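Side-chain contacts in probable signal peptide protein (Ralstonia solanacearum, PDB 2QGU), which probably carries phospholipids across the periplasm, holding a phosphatidylethanolamine molecule with its two acyl chains in an apolar pocket: residues A33-A38 with L150-E155; R76-A81 with D99-L104; V163-I168 with W172-Y177. The protein carries 13 engineered substitutions. All blocks are in the same frame, centred on the assembly; numbering follows the deposited sequence. Where two conformers were deposited one is given.

Interaction 1. Residues A33-A38 with L150-E155; sequences ATVKTA and LDYRVE. Engineered in segment 33-38: A33 (natural residue Thr). Engineered in segment 150-155: V154 (natural residue Met). With PEF (di-palmitoyl-3-sn-phosphatidylethanolamine), chain B.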
loop_
_atom_site.group_PDB
_atom_site.type_symbol
_atom_site.label_atom_id
_atom_site.label_comp_id
_atom_site.label_asym_id
_atom_site.label_seq_id
_atom_site.Cartn_x
_atom_site.Cartn_y
_atom_site.Cartn_z
ATOM N N ALA A 33 5.314 -4.926 -15.924
ATOM C CA ALA A 33 4.753 -6.283 -15.994
ATOM C C ALA A 33 4.420 -6.810 -14.603
ATOM O O ALA A 33 3.372 -7.425 -14.398
ATOM C CB ALA A 33 5.717 -7.230 -16.709
ATOM N N THR A 34 5.308 -6.545 -13.650
ATOM C CA THR A 34 5.124 -6.949 -12.261
ATOM C C THR A 34 3.874 -6.305 -11.661
ATOM O O THR A 34 3.043 -6.982 -11.041
ATOM C CB THR A 34 6.362 -6.607 -11.414
ATOM O OG1 THR A 34 7.496 -7.309 -11.938
ATOM C CG2 THR A 34 6.163 -7.011 -9.956
ATOM N N VAL A 35 3.733 -4.997 -11.857
ATOM C CA VAL A 35 2.564 -4.282 -11.357
ATOM C C VAL A 35 1.292 -4.821 -12.015
ATOM O O VAL A 35 0.324 -5.147 -11.322
ATOM C CB VAL A 35 2.684 -2.756 -11.577
ATOM C CG1 VAL A 35 1.378 -2.060 -11.233
ATOM C CG2 VAL A 35 3.823 -2.188 -10.737
ATOM N N LYS A 36 1.298 -4.926 -13.343
ATOM C CA LYS A 36 0.112 -5.382 -14.075
ATOM C C LYS A 36 -0.347 -6.763 -13.606
ATOM O O LYS A 36 -1.535 -6.982 -13.368
ATOM C CB LYS A 36 0.356 -5.398 -15.590
ATOM C CG LYS A 36 -0.888 -5.769 -16.392
ATOM C CD LYS A 36 -0.613 -5.877 -17.884
ATOM C CE LYS A 36 -1.763 -6.584 -18.600
ATOM N NZ LYS A 36 -2.014 -7.970 -18.075
ATOM N N THR A 37 0.597 -7.691 -13.488
ATOM C CA THR A 37 0.301 -9.053 -13.050
ATOM C C THR A 37 -0.315 -9.064 -11.646
ATOM O O THR A 37 -1.330 -9.730 -11.417
ATOM C CB THR A 37 1.561 -9.940 -13.114
ATOM O OG1 THR A 37 2.031 -9.976 -14.467
ATOM C CG2 THR A 37 1.258 -11.363 -12.653
ATOM N N ALA A 38 0.273 -8.292 -10.732
ATOM C CA ALA A 38 -0.200 -8.212 -9.351
ATOM C C ALA A 38 -1.603 -7.611 -9.252
ATOM O O ALA A 38 -2.471 -8.149 -8.568
ATOM C CB ALA A 38 0.779 -7.420 -8.497
ATOM N N LEU A 150 -4.113 5.385 -10.615
ATOM C CA LEU A 150 -3.278 4.707 -9.628
ATOM C C LEU A 150 -1.879 4.611 -10.185
ATOM O O LEU A 150 -1.670 3.988 -11.223
ATOM C CB LEU A 150 -3.808 3.303 -9.285
ATOM C CG LEU A 150 -5.147 3.183 -8.541
ATOM C CD1 LEU A 150 -5.486 1.711 -8.314
ATOM C CD2 LEU A 150 -5.152 3.964 -7.228
ATOM N N ASP A 151 -0.927 5.238 -9.501
ATOM C CA ASP A 151 0.482 5.127 -9.891
ATOM C C ASP A 151 1.242 4.386 -8.801
ATOM O O ASP A 151 0.816 4.367 -7.648
ATOM C CB ASP A 151 1.125 6.495 -10.124
ATOM C CG ASP A 151 0.468 7.287 -11.243
ATOM O OD1 ASP A 151 -0.378 6.742 -11.987
ATOM O OD2 ASP A 151 0.835 8.470 -11.372
ATOM N N TYR A 152 2.373 3.797 -9.178
ATOM C CA TYR A 152 3.146 2.960 -8.269
ATOM C C TYR A 152 4.611 3.295 -8.354
ATOM O O TYR A 152 5.128 3.508 -9.450
ATOM C CB TYR A 152 2.978 1.483 -8.641
ATOM C CG TYR A 152 1.543 1.050 -8.721
ATOM C CD1 TYR A 152 0.905 0.504 -7.610
ATOM C CD2 TYR A 152 0.815 1.196 -9.903
ATOM C CE1 TYR A 152 -0.420 0.112 -7.669
ATOM C CE2 TYR A 152 -0.524 0.805 -9.976
ATOM C CZ TYR A 152 -1.133 0.264 -8.848
ATOM O OH TYR A 152 -2.452 -0.138 -8.867
ATOM N N ARG A 153 5.280 3.351 -7.207
ATOM C CA ARG A 153 6.739 3.375 -7.190
ATOM C C ARG A 153 7.228 1.944 -7.065
ATOM O O ARG A 153 6.730 1.175 -6.236
ATOM C CB ARG A 153 7.288 4.250 -6.058
ATOM C CG ARG A 153 7.044 5.733 -6.255
ATOM C CD ARG A 153 8.064 6.584 -5.514
ATOM N NE ARG A 153 7.826 8.004 -5.751
ATOM C CZ ARG A 153 8.310 8.698 -6.780
ATOM N NH1 ARG A 153 9.087 8.115 -7.687
ATOM N NH2 ARG A 153 8.022 9.986 -6.896
ATOM N N VAL A 154 8.190 1.585 -7.909
ATOM C CA VAL A 154 8.673 0.212 -7.986
ATOM C C VAL A 154 10.189 0.214 -7.961
ATOM O O VAL A 154 10.826 0.992 -8.666
ATOM C CB VAL A 154 8.162 -0.515 -9.271
ATOM C CG1 VAL A 154 8.083 -2.006 -9.034
ATOM C CG2 VAL A 154 6.784 0.016 -9.709
ATOM N N GLU A 155 10.762 -0.644 -7.122
ATOM C CA GLU A 155 12.211 -0.740 -6.995
ATOM C C GLU A 155 12.678 -2.155 -7.307
ATOM O O GLU A 155 12.074 -3.125 -6.844
ATOM C CB GLU A 155 12.662 -0.336 -5.589
ATOM C CG GLU A 155 14.182 -0.389 -5.419
ATOM C CD GLU A 155 14.668 -0.195 -3.993
ATOM O OE1 GLU A 155 13.845 -0.110 -3.055
ATOM O OE2 GLU A 155 15.908 -0.138 -3.819
HETATM C C2 PEF B . -12.747 3.660 -5.118
HETATM C C1 PEF B . -13.947 4.604 -5.182
HETATM N N PEF B . -18.895 6.044 -2.231
HETATM C C3 PEF B . -12.859 2.630 -6.223
HETATM C C4 PEF B . -16.515 5.854 -2.774
HETATM C C5 PEF B . -17.600 6.734 -2.159
HETATM C C10 PEF B . -10.854 4.564 -4.092
HETATM C C11 PEF B . -9.418 5.068 -4.151
HETATM C C12 PEF B . -8.516 4.002 -4.773
HETATM C C13 PEF B . -8.351 2.849 -3.788
HETATM C C14 PEF B . -7.252 1.898 -4.221
HETATM C C15 PEF B . -7.075 0.806 -3.168
HETATM C C16 PEF B . -5.781 0.032 -3.407
HETATM C C17 PEF B . -5.443 -0.852 -2.212
HETATM C C18 PEF B . -4.615 -0.082 -1.181
HETATM C C19 PEF B . -3.486 -0.952 -0.635
HETATM C C20 PEF B . -3.975 -1.797 0.546
HETATM C C21 PEF B . -2.869 -2.722 1.047
HETATM C C22 PEF B . -1.852 -1.948 1.886
HETATM C C23 PEF B . -0.884 -2.897 2.591
HETATM C C24 PEF B . 0.407 -3.064 1.792
HETATM C C25 PEF B . 1.113 -4.367 2.160
HETATM C C30 PEF B . -11.659 0.948 -7.287
HETATM C C31 PEF B . -10.679 -0.029 -7.520
HETATM C C32 PEF B . -9.870 -0.377 -6.447
HETATM C C33 PEF B . -9.053 -1.644 -6.770
HETATM C C34 PEF B . -7.587 -1.337 -7.117
HETATM C C35 PEF B . -6.639 -2.488 -6.729
HETATM C C36 PEF B . -5.307 -2.060 -6.690
HETATM C C37 PEF B . -4.435 -3.022 -6.170
HETATM C C38 PEF B . -3.121 -2.541 -6.156
HETATM C C39 PEF B . -2.142 -3.491 -5.453
HETATM C C40 PEF B . -0.772 -2.828 -5.206
HETATM C C41 PEF B . -0.741 -2.064 -3.869
HETATM C C42 PEF B . 0.691 -1.863 -3.360
HETATM C C43 PEF B . 0.762 -0.743 -2.313
HETATM C C44 PEF B . 2.169 -0.616 -1.718
HETATM C C45 PEF B . 2.239 0.504 -0.677
HETATM O O4 PEF B . -11.366 4.302 -2.999
HETATM O O5 PEF B . -12.364 1.248 -8.246
HETATM O O2 PEF B . -11.529 4.411 -5.268
HETATM O O3 PEF B . -11.869 1.578 -6.085
HETATM O O1P PEF B . -16.765 4.747 -6.453
HETATM O O2P PEF B . -17.526 3.549 -4.325
HETATM O O3P PEF B . -15.110 3.918 -4.710
HETATM O O4P PEF B . -16.639 5.865 -4.207
HETATM P P PEF B . -16.591 4.464 -5.007
#

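Interaction 2. Residues R76-A81 with D99-L104; sequences RTTQIA and DGFKSL. Engineered in segment 99-104: S103 (natural residue Thr).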
loop_
_atom_site.group_PDB
_atom_site.type_symbol
_atom_site.label_atom_id
_atom_site.label_comp_id
_atom_site.label_asym_id
_atom_site.label_seq_id
_atom_site.Cartn_x
_atom_site.Cartn_y
_atom_site.Cartn_z
ATOM N N ARG A 76 10.043 -0.819 3.273
ATOM C CA ARG A 76 10.493 0.457 2.710
ATOM C C ARG A 76 9.434 1.552 2.852
ATOM O O ARG A 76 9.758 2.676 3.220
ATOM C CB ARG A 76 10.962 0.342 1.254
ATOM C CG ARG A 76 11.460 1.692 0.739
ATOM C CD ARG A 76 12.284 1.651 -0.528
ATOM N NE ARG A 76 12.698 3.018 -0.858
ATOM C CZ ARG A 76 13.100 3.425 -2.057
ATOM N NH1 ARG A 76 13.174 2.576 -3.071
ATOM N NH2 ARG A 76 13.434 4.695 -2.239
ATOM N N THR A 77 8.173 1.225 2.566
ATOM C CA THR A 77 7.091 2.191 2.746
ATOM C C THR A 77 7.091 2.737 4.171
ATOM O O THR A 77 6.931 3.937 4.387
ATOM C CB THR A 77 5.723 1.562 2.461
ATOM O OG1 THR A 77 5.812 0.731 1.298
ATOM C CG2 THR A 77 4.666 2.645 2.245
ATOM N N THR A 78 7.279 1.840 5.136
ATOM C CA THR A 78 7.278 2.218 6.545
ATOM C C THR A 78 8.504 3.055 6.892
ATOM O O THR A 78 8.398 4.039 7.621
ATOM C CB THR A 78 7.195 0.980 7.450
ATOM O OG1 THR A 78 6.012 0.238 7.127
ATOM C CG2 THR A 78 7.124 1.386 8.923
ATOM N N GLN A 79 9.659 2.662 6.358
ATOM C CA GLN A 79 10.887 3.437 6.531
ATOM C C GLN A 79 10.720 4.865 6.018
ATOM O O GLN A 79 11.105 5.823 6.687
ATOM C CB GLN A 79 12.054 2.761 5.823
ATOM C CG GLN A 79 12.532 1.511 6.514
ATOM C CD GLN A 79 13.706 0.863 5.816
ATOM O OE1 GLN A 79 13.724 0.730 4.591
ATOM N NE2 GLN A 79 14.694 0.440 6.596
ATOM N N ILE A 80 10.137 5.011 4.829
ATOM C CA ILE A 80 9.926 6.341 4.270
ATOM C C ILE A 80 8.990 7.148 5.170
ATOM O O ILE A 80 9.271 8.309 5.485
ATOM C CB ILE A 80 9.372 6.280 2.835
ATOM C CG1 ILE A 80 10.420 5.667 1.895
ATOM C CG2 ILE A 80 8.977 7.686 2.351
ATOM C CD1 ILE A 80 9.844 5.194 0.560
ATOM N N ALA A 81 7.897 6.522 5.609
ATOM C CA ALA A 81 6.918 7.194 6.463
ATOM C C ALA A 81 7.502 7.637 7.807
ATOM O O ALA A 81 7.068 8.639 8.373
ATOM C CB ALA A 81 5.684 6.303 6.674
ATOM N N ASP A 99 3.524 -3.360 11.157
ATOM C CA ASP A 99 2.301 -4.148 11.276
ATOM C C ASP A 99 1.069 -3.267 11.482
ATOM O O ASP A 99 0.026 -3.493 10.867
ATOM C CB ASP A 99 2.426 -5.171 12.410
ATOM C CG ASP A 99 3.456 -6.255 12.121
ATOM O OD1 ASP A 99 3.947 -6.347 10.977
ATOM O OD2 ASP A 99 3.775 -7.026 13.051
ATOM N N GLY A 100 1.198 -2.250 12.333
ATOM C CA GLY A 100 0.082 -1.341 12.611
ATOM C C GLY A 100 -0.271 -0.463 11.423
ATOM O O GLY A 100 -1.444 -0.199 11.166
ATOM N N PHE A 101 0.757 0.003 10.717
ATOM C CA PHE A 101 0.591 0.803 9.502
ATOM C C PHE A 101 -0.065 -0.037 8.393
ATOM O O PHE A 101 -1.020 0.411 7.750
ATOM C CB PHE A 101 1.970 1.359 9.104
ATOM C CG PHE A 101 1.979 2.310 7.924
ATOM C CD1 PHE A 101 0.871 3.079 7.573
ATOM C CD2 PHE A 101 3.161 2.474 7.204
ATOM C CE1 PHE A 101 0.934 3.956 6.486
ATOM C CE2 PHE A 101 3.234 3.345 6.122
ATOM C CZ PHE A 101 2.123 4.088 5.766
ATOM N N LYS A 102 0.408 -1.269 8.211
ATOM C CA LYS A 102 -0.198 -2.193 7.248
ATOM C C LYS A 102 -1.675 -2.433 7.568
ATOM O O LYS A 102 -2.531 -2.338 6.691
ATOM C CB LYS A 102 0.572 -3.507 7.216
ATOM C CG LYS A 102 -0.022 -4.559 6.305
ATOM C CD LYS A 102 0.819 -5.820 6.344
ATOM C CE LYS A 102 0.066 -6.994 5.768
ATOM N NZ LYS A 102 0.707 -8.271 6.193
ATOM N N SER A 103 -1.974 -2.738 8.826
ATOM C CA SER A 103 -3.360 -2.924 9.244
ATOM C C SER A 103 -4.211 -1.680 8.987
ATOM O O SER A 103 -5.342 -1.790 8.515
ATOM C CB SER A 103 -3.412 -3.321 10.723
ATOM O OG SER A 103 -4.743 -3.286 11.216
ATOM N N LEU A 104 -3.651 -0.508 9.289
ATOM C CA LEU A 104 -4.322 0.775 9.084
ATOM C C LEU A 104 -4.727 0.972 7.622
ATOM O O LEU A 104 -5.861 1.352 7.329
ATOM C CB LEU A 104 -3.414 1.919 9.568
ATOM C CG LEU A 104 -3.753 3.392 9.303
ATOM C CD1 LEU A 104 -5.003 3.817 10.039
ATOM C CD2 LEU A 104 -2.589 4.282 9.708
#

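Interaction 3. Residues V163-I168 with W172-Y177; sequences VYDINI and WLSETY. With PEF (di-palmitoyl-3-sn-phosphatidylethanolamine), chain B.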
loop_
_atom_site.group_PDB
_atom_site.type_symbol
_atom_site.label_atom_id
_atom_site.label_comp_id
_atom_site.label_asym_id
_atom_site.label_seq_id
_atom_site.Cartn_x
_atom_site.Cartn_y
_atom_site.Cartn_z
ATOM N N VAL A 163 6.789 -3.191 -5.426
ATOM C CA VAL A 163 6.071 -1.930 -5.230
ATOM C C VAL A 163 6.278 -1.427 -3.801
ATOM O O VAL A 163 6.057 -2.173 -2.842
ATOM C CB VAL A 163 4.558 -2.108 -5.485
ATOM C CG1 VAL A 163 3.793 -0.810 -5.201
ATOM C CG2 VAL A 163 4.304 -2.584 -6.920
ATOM N N TYR A 164 6.697 -0.175 -3.655
ATOM C CA TYR A 164 6.883 0.397 -2.321
ATOM C C TYR A 164 6.072 1.664 -2.048
ATOM O O TYR A 164 6.141 2.219 -0.954
ATOM C CB TYR A 164 8.374 0.594 -2.005
ATOM C CG TYR A 164 9.043 1.707 -2.781
ATOM C CD1 TYR A 164 9.646 1.461 -4.019
ATOM C CD2 TYR A 164 9.086 3.003 -2.272
ATOM C CE1 TYR A 164 10.261 2.488 -4.731
ATOM C CE2 TYR A 164 9.700 4.029 -2.971
ATOM C CZ TYR A 164 10.287 3.768 -4.197
ATOM O OH TYR A 164 10.901 4.796 -4.878
ATOM N N ASP A 165 5.304 2.117 -3.032
ATOM C CA ASP A 165 4.410 3.250 -2.813
ATOM C C ASP A 165 3.301 3.226 -3.843
ATOM O O ASP A 165 3.453 2.644 -4.923
ATOM C CB ASP A 165 5.178 4.567 -2.919
ATOM C CG ASP A 165 4.585 5.680 -2.070
ATOM O OD1 ASP A 165 3.536 5.480 -1.417
ATOM O OD2 ASP A 165 5.184 6.771 -2.059
ATOM N N ILE A 166 2.181 3.845 -3.486
ATOM C CA ILE A 166 1.028 3.957 -4.375
ATOM C C ILE A 166 0.504 5.383 -4.305
ATOM O O ILE A 166 0.537 6.016 -3.245
ATOM C CB ILE A 166 -0.082 2.913 -4.033
ATOM C CG1 ILE A 166 -1.165 2.878 -5.125
ATOM C CG2 ILE A 166 -0.669 3.150 -2.636
ATOM C CD1 ILE A 166 -2.149 1.709 -4.993
ATOM N N ASN A 167 0.065 5.887 -5.453
ATOM C CA ASN A 167 -0.453 7.236 -5.568
ATOM C C ASN A 167 -1.947 7.162 -5.824
ATOM O O ASN A 167 -2.374 6.595 -6.828
ATOM C CB ASN A 167 0.273 7.974 -6.697
ATOM C CG ASN A 167 -0.118 9.427 -6.792
ATOM O OD1 ASN A 167 -1.259 9.752 -7.114
ATOM N ND2 ASN A 167 0.833 10.317 -6.520
ATOM N N ILE A 168 -2.722 7.713 -4.888
ATOM C CA ILE A 168 -4.186 7.663 -4.913
ATOM C C ILE A 168 -4.686 9.093 -4.792
ATOM O O ILE A 168 -4.230 9.835 -3.920
ATOM C CB ILE A 168 -4.740 6.828 -3.730
ATOM C CG1 ILE A 168 -4.245 5.382 -3.806
ATOM C CG2 ILE A 168 -6.268 6.883 -3.681
ATOM C CD1 ILE A 168 -4.548 4.555 -2.552
ATOM N N TRP A 172 0.956 10.555 -2.997
ATOM C CA TRP A 172 1.737 9.366 -2.656
ATOM C C TRP A 172 1.519 9.025 -1.200
ATOM O O TRP A 172 1.761 9.854 -0.326
ATOM C CB TRP A 172 3.226 9.597 -2.910
ATOM C CG TRP A 172 3.558 9.605 -4.359
ATOM C CD1 TRP A 172 3.878 10.694 -5.120
ATOM C CD2 TRP A 172 3.584 8.475 -5.235
ATOM N NE1 TRP A 172 4.110 10.307 -6.421
ATOM C CE2 TRP A 172 3.933 8.951 -6.520
ATOM C CE3 TRP A 172 3.347 7.104 -5.061
ATOM C CZ2 TRP A 172 4.053 8.103 -7.631
ATOM C CZ3 TRP A 172 3.462 6.261 -6.165
ATOM C CH2 TRP A 172 3.810 6.767 -7.435
ATOM N N LEU A 173 1.078 7.803 -0.936
ATOM C CA LEU A 173 0.779 7.410 0.443
ATOM C C LEU A 173 1.980 7.528 1.382
ATOM O O LEU A 173 1.828 7.977 2.518
ATOM C CB LEU A 173 0.165 6.008 0.504
ATOM C CG LEU A 173 -1.268 5.814 -0.016
ATOM C CD1 LEU A 173 -1.838 4.526 0.554
ATOM C CD2 LEU A 173 -2.197 6.990 0.307
ATOM N N SER A 174 3.172 7.168 0.918
ATOM C CA SER A 174 4.339 7.281 1.801
ATOM C C SER A 174 4.569 8.725 2.237
ATOM O O SER A 174 5.017 8.963 3.363
ATOM C CB SER A 174 5.604 6.673 1.184
ATOM O OG SER A 174 6.163 7.526 0.208
ATOM N N GLU A 175 4.238 9.678 1.366
ATOM C CA GLU A 175 4.388 11.100 1.683
ATOM C C GLU A 175 3.311 11.579 2.651
ATOM O O GLU A 175 3.613 12.272 3.621
ATOM C CB GLU A 175 4.393 11.956 0.408
ATOM C CG GLU A 175 4.802 13.418 0.623
ATOM C CD GLU A 175 6.275 13.608 1.013
ATOM O OE1 GLU A 175 7.087 12.665 0.870
ATOM O OE2 GLU A 175 6.625 14.721 1.463
ATOM N N THR A 176 2.063 11.208 2.396
ATOM C CA THR A 176 0.975 11.560 3.296
ATOM C C THR A 176 1.277 11.068 4.704
ATOM O O THR A 176 1.157 11.823 5.676
ATOM C CB THR A 176 -0.350 10.962 2.823
ATOM O OG1 THR A 176 -0.649 11.455 1.511
ATOM C CG2 THR A 176 -1.486 11.325 3.772
ATOM N N TYR A 177 1.682 9.806 4.809
ATOM C CA TYR A 177 1.947 9.226 6.121
ATOM C C TYR A 177 3.259 9.687 6.739
ATOM O O TYR A 177 3.361 9.770 7.959
ATOM C CB TYR A 177 1.777 7.706 6.094
ATOM C CG TYR A 177 0.317 7.347 5.954
ATOM C CD1 TYR A 177 -0.527 7.346 7.065
ATOM C CD2 TYR A 177 -0.238 7.055 4.708
ATOM C CE1 TYR A 177 -1.876 7.044 6.943
ATOM C CE2 TYR A 177 -1.584 6.754 4.571
ATOM C CZ TYR A 177 -2.400 6.743 5.694
ATOM O OH TYR A 177 -3.733 6.449 5.571
HETATM C C2 PEF B . -12.747 3.660 -5.118
HETATM C C1 PEF B . -13.947 4.604 -5.182
HETATM N N PEF B . -18.895 6.044 -2.231
HETATM C C3 PEF B . -12.859 2.630 -6.223
HETATM C C4 PEF B . -16.515 5.854 -2.774
HETATM C C5 PEF B . -17.600 6.734 -2.159
HETATM C C10 PEF B . -10.854 4.564 -4.092
HETATM C C11 PEF B . -9.418 5.068 -4.151
HETATM C C12 PEF B . -8.516 4.002 -4.773
HETATM C C13 PEF B . -8.351 2.849 -3.788
HETATM C C14 PEF B . -7.252 1.898 -4.221
HETATM C C15 PEF B . -7.075 0.806 -3.168
HETATM C C16 PEF B . -5.781 0.032 -3.407
HETATM C C17 PEF B . -5.443 -0.852 -2.212
HETATM C C18 PEF B . -4.615 -0.082 -1.181
HETATM C C19 PEF B . -3.486 -0.952 -0.635
HETATM C C20 PEF B . -3.975 -1.797 0.546
HETATM C C21 PEF B . -2.869 -2.722 1.047
HETATM C C22 PEF B . -1.852 -1.948 1.886
HETATM C C23 PEF B . -0.884 -2.897 2.591
HETATM C C24 PEF B . 0.407 -3.064 1.792
HETATM C C25 PEF B . 1.113 -4.367 2.160
HETATM C C30 PEF B . -11.659 0.948 -7.287
HETATM C C31 PEF B . -10.679 -0.029 -7.520
HETATM C C32 PEF B . -9.870 -0.377 -6.447
HETATM C C33 PEF B . -9.053 -1.644 -6.770
HETATM C C34 PEF B . -7.587 -1.337 -7.117
HETATM C C35 PEF B . -6.639 -2.488 -6.729
HETATM C C36 PEF B . -5.307 -2.060 -6.690
HETATM C C37 PEF B . -4.435 -3.022 -6.170
HETATM C C38 PEF B . -3.121 -2.541 -6.156
HETATM C C39 PEF B . -2.142 -3.491 -5.453
HETATM C C40 PEF B . -0.772 -2.828 -5.206
HETATM C C41 PEF B . -0.741 -2.064 -3.869
HETATM C C42 PEF B . 0.691 -1.863 -3.360
HETATM C C43 PEF B . 0.762 -0.743 -2.313
HETATM C C44 PEF B . 2.169 -0.616 -1.718
HETATM C C45 PEF B . 2.239 0.504 -0.677
HETATM O O4 PEF B . -11.366 4.302 -2.999
HETATM O O5 PEF B . -12.364 1.248 -8.246
HETATM O O2 PEF B . -11.529 4.411 -5.268
HETATM O O3 PEF B . -11.869 1.578 -6.085
HETATM O O1P PEF B . -16.765 4.747 -6.453
HETATM O O2P PEF B . -17.526 3.549 -4.325
HETATM O O3P PEF B . -15.110 3.918 -4.710
HETATM O O4P PEF B . -16.639 5.865 -4.207
HETATM P P PEF B . -16.591 4.464 -5.007
#

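Interaction 1. Residues A33-A38 with L150-E155
Helix 31-47 packs on the antiparallel sheet of the MlaC fold, beside the phospholipid pocket, and here V35 meets Y152 and V154 of strand 146-157. A single residue, V35, carries the helix side of the contact, and its two methyl groups divide the work. CG1, placed anti to the backbone N (chi1 172°), comes down over one face of the Y152 ring. V35 CG1 lies 3.8 Å from the Y152 ring centroid, a CH-pi contact only 23° off the ring normal, shifted toward the CD2-CE2 side; V35 CG1 to Y152 CD2 is 3.6 Å. The other branch, V35 CG2, turns to the strand position two residues on and meets CG2 of the engineered V154 at 3.8 Å. Residues 152 and 154 of an extended strand face the same way, and a beta-branched valine is wide enough to touch both.

Beyond the valine, the tyrosine ring continues to the lipid: Y152 CE1 lies 3.9 Å from PEF C40, and Y152 OH is 3.7 Å from PEF C38. L150, one further step of two along the strand, puts L150 CD1 beside the same acyl chain, 3.9 Å from PEF C34. On the other side of the strand D151 pairs with R138. Between helix and strand the chemistry is thus wholly apolar; because Y152 touches both the V35 methyl and the acyl chain, helix, sheet and lipid share one apolar core through van der Waals contact.

Interaction 2. Residues R76-A81 with D99-L104
F101 reaches from helix 91-114 into the flank of helix 74-82, and this one ring makes the whole contact. It is a helix-helix packing at nearly a right angle, the local axes 102° apart and 10.5 Å from each other at closest approach. So steep a crossing lets each helix offer the other little more than one patch.

Along 99-104, G100 precedes the aromatic residue and gives its carbonyl to N202 of helix 191-206. F101 follows, its ring thrown across to the other helix because CG stands anti to the backbone N (chi1 -175°). There the CD2-CE2 side of the ring meets residues 77, 78 and 81, which the helical repeat gathers on one face. T78 OG1 sits at the ring edge, near its plane, 3.6 Å from F101 CD2. The backbone oxygen T77 O is also at the edge, 4.1 Å from F101 CE2. Ring hydrogens carry a slight positive charge, so oxygens at this rim are probably mildly favourable neighbours. Neither depends on the ring as a partner: T77 O accepts from A81 N at 3.0 Å, and T78 OG1 is hydrogen-bonded to F74 O. The apolar share comes from A81, whose small CB approaches F101 CE2 to 3.9 Å and lets the ring come close to the helix, and from T77, whose CG2 lies 4.2 Å from the same carbon while its OG1 is bonded to Y164 O.

After F101 the segment turns to other partners. K102 forms a salt bridge with D65, the engineered S103 binds N202 through OG, and L104 packs on helix 191-206, its own turn closed by L104 N donating to G100 O at 2.9 Å.

Interaction 3. Residues V163-I168 with W172-Y177
The W172 indole lies between two side chains: N167 covers one face, and R153 makes a cation-pi contact on the opposite one. N167 brings CB over the six-membered ring of W172, 3.5 Å from its centroid and 7° off the normal, while N167 ND2 stands 3.2 Å above the indole plane toward the rim. The amide is almost perpendicular to the indole, 87° between planes. At the ring edge, in plane, is I166 N. W172 and N167 form a non-hydrogen-bonded antiparallel pair, which puts both side chains on one face of the sheet, where N167 can lie over the indole.

The D165 carboxylate binds the first turn of helix 173-188, which W172 precedes at the N-cap position. D165 OD1 accepts from S174 N at 2.9 Å, on the syn side, and from I166 N from the other face of its plane. D165 OD2 accepts a hydrogen bond from S174 OG, 2.6 Å away, which comes from above the carboxylate plane; a chi1 of 77° sets this hydroxyl between the serine's backbone N and carbonyl carbon and turns it to D165. An aspartate suits this spot, since the positive end of the helix dipole would be expected to stabilise its buried charge. Beside it, L173 N donates to I166 O at 3.0 Å in a nearly straight bond.

On the lipid side the contact is apolar. L173 CD1 meets I166 CG2 at 3.7 Å and also touches I168, whose CG2 is 3.7 Å from PEF C11. Strand 160-168 pairs on its other side with strand 146-157, Y109 of helix 91-114 touches I168 and L173, and S174 packs on I80 of helix 74-82; the tight turn from strand to helix 173-188 thus joins the sheet to the helical part of the fold.

All three contacts are buried, but their chemistry follows their place. Interaction 1 is apolar packing of a helix on the sheet, and interaction 2 sets one aromatic ring against a crossing helix; interaction 3 adds a charged carboxylate and backbone bonds at the passage from strand to helix. Interactions 1 and 3 use neighbouring strands of one sheet, bonded between D151 and N167 and between R153 and Y164, and both touch the lipid. Interaction 2 lies across the chain's centre from interaction 1, yet R76 forms a salt bridge with E155. It meets interaction 3 through T77 with Y164 and F101 with Y177.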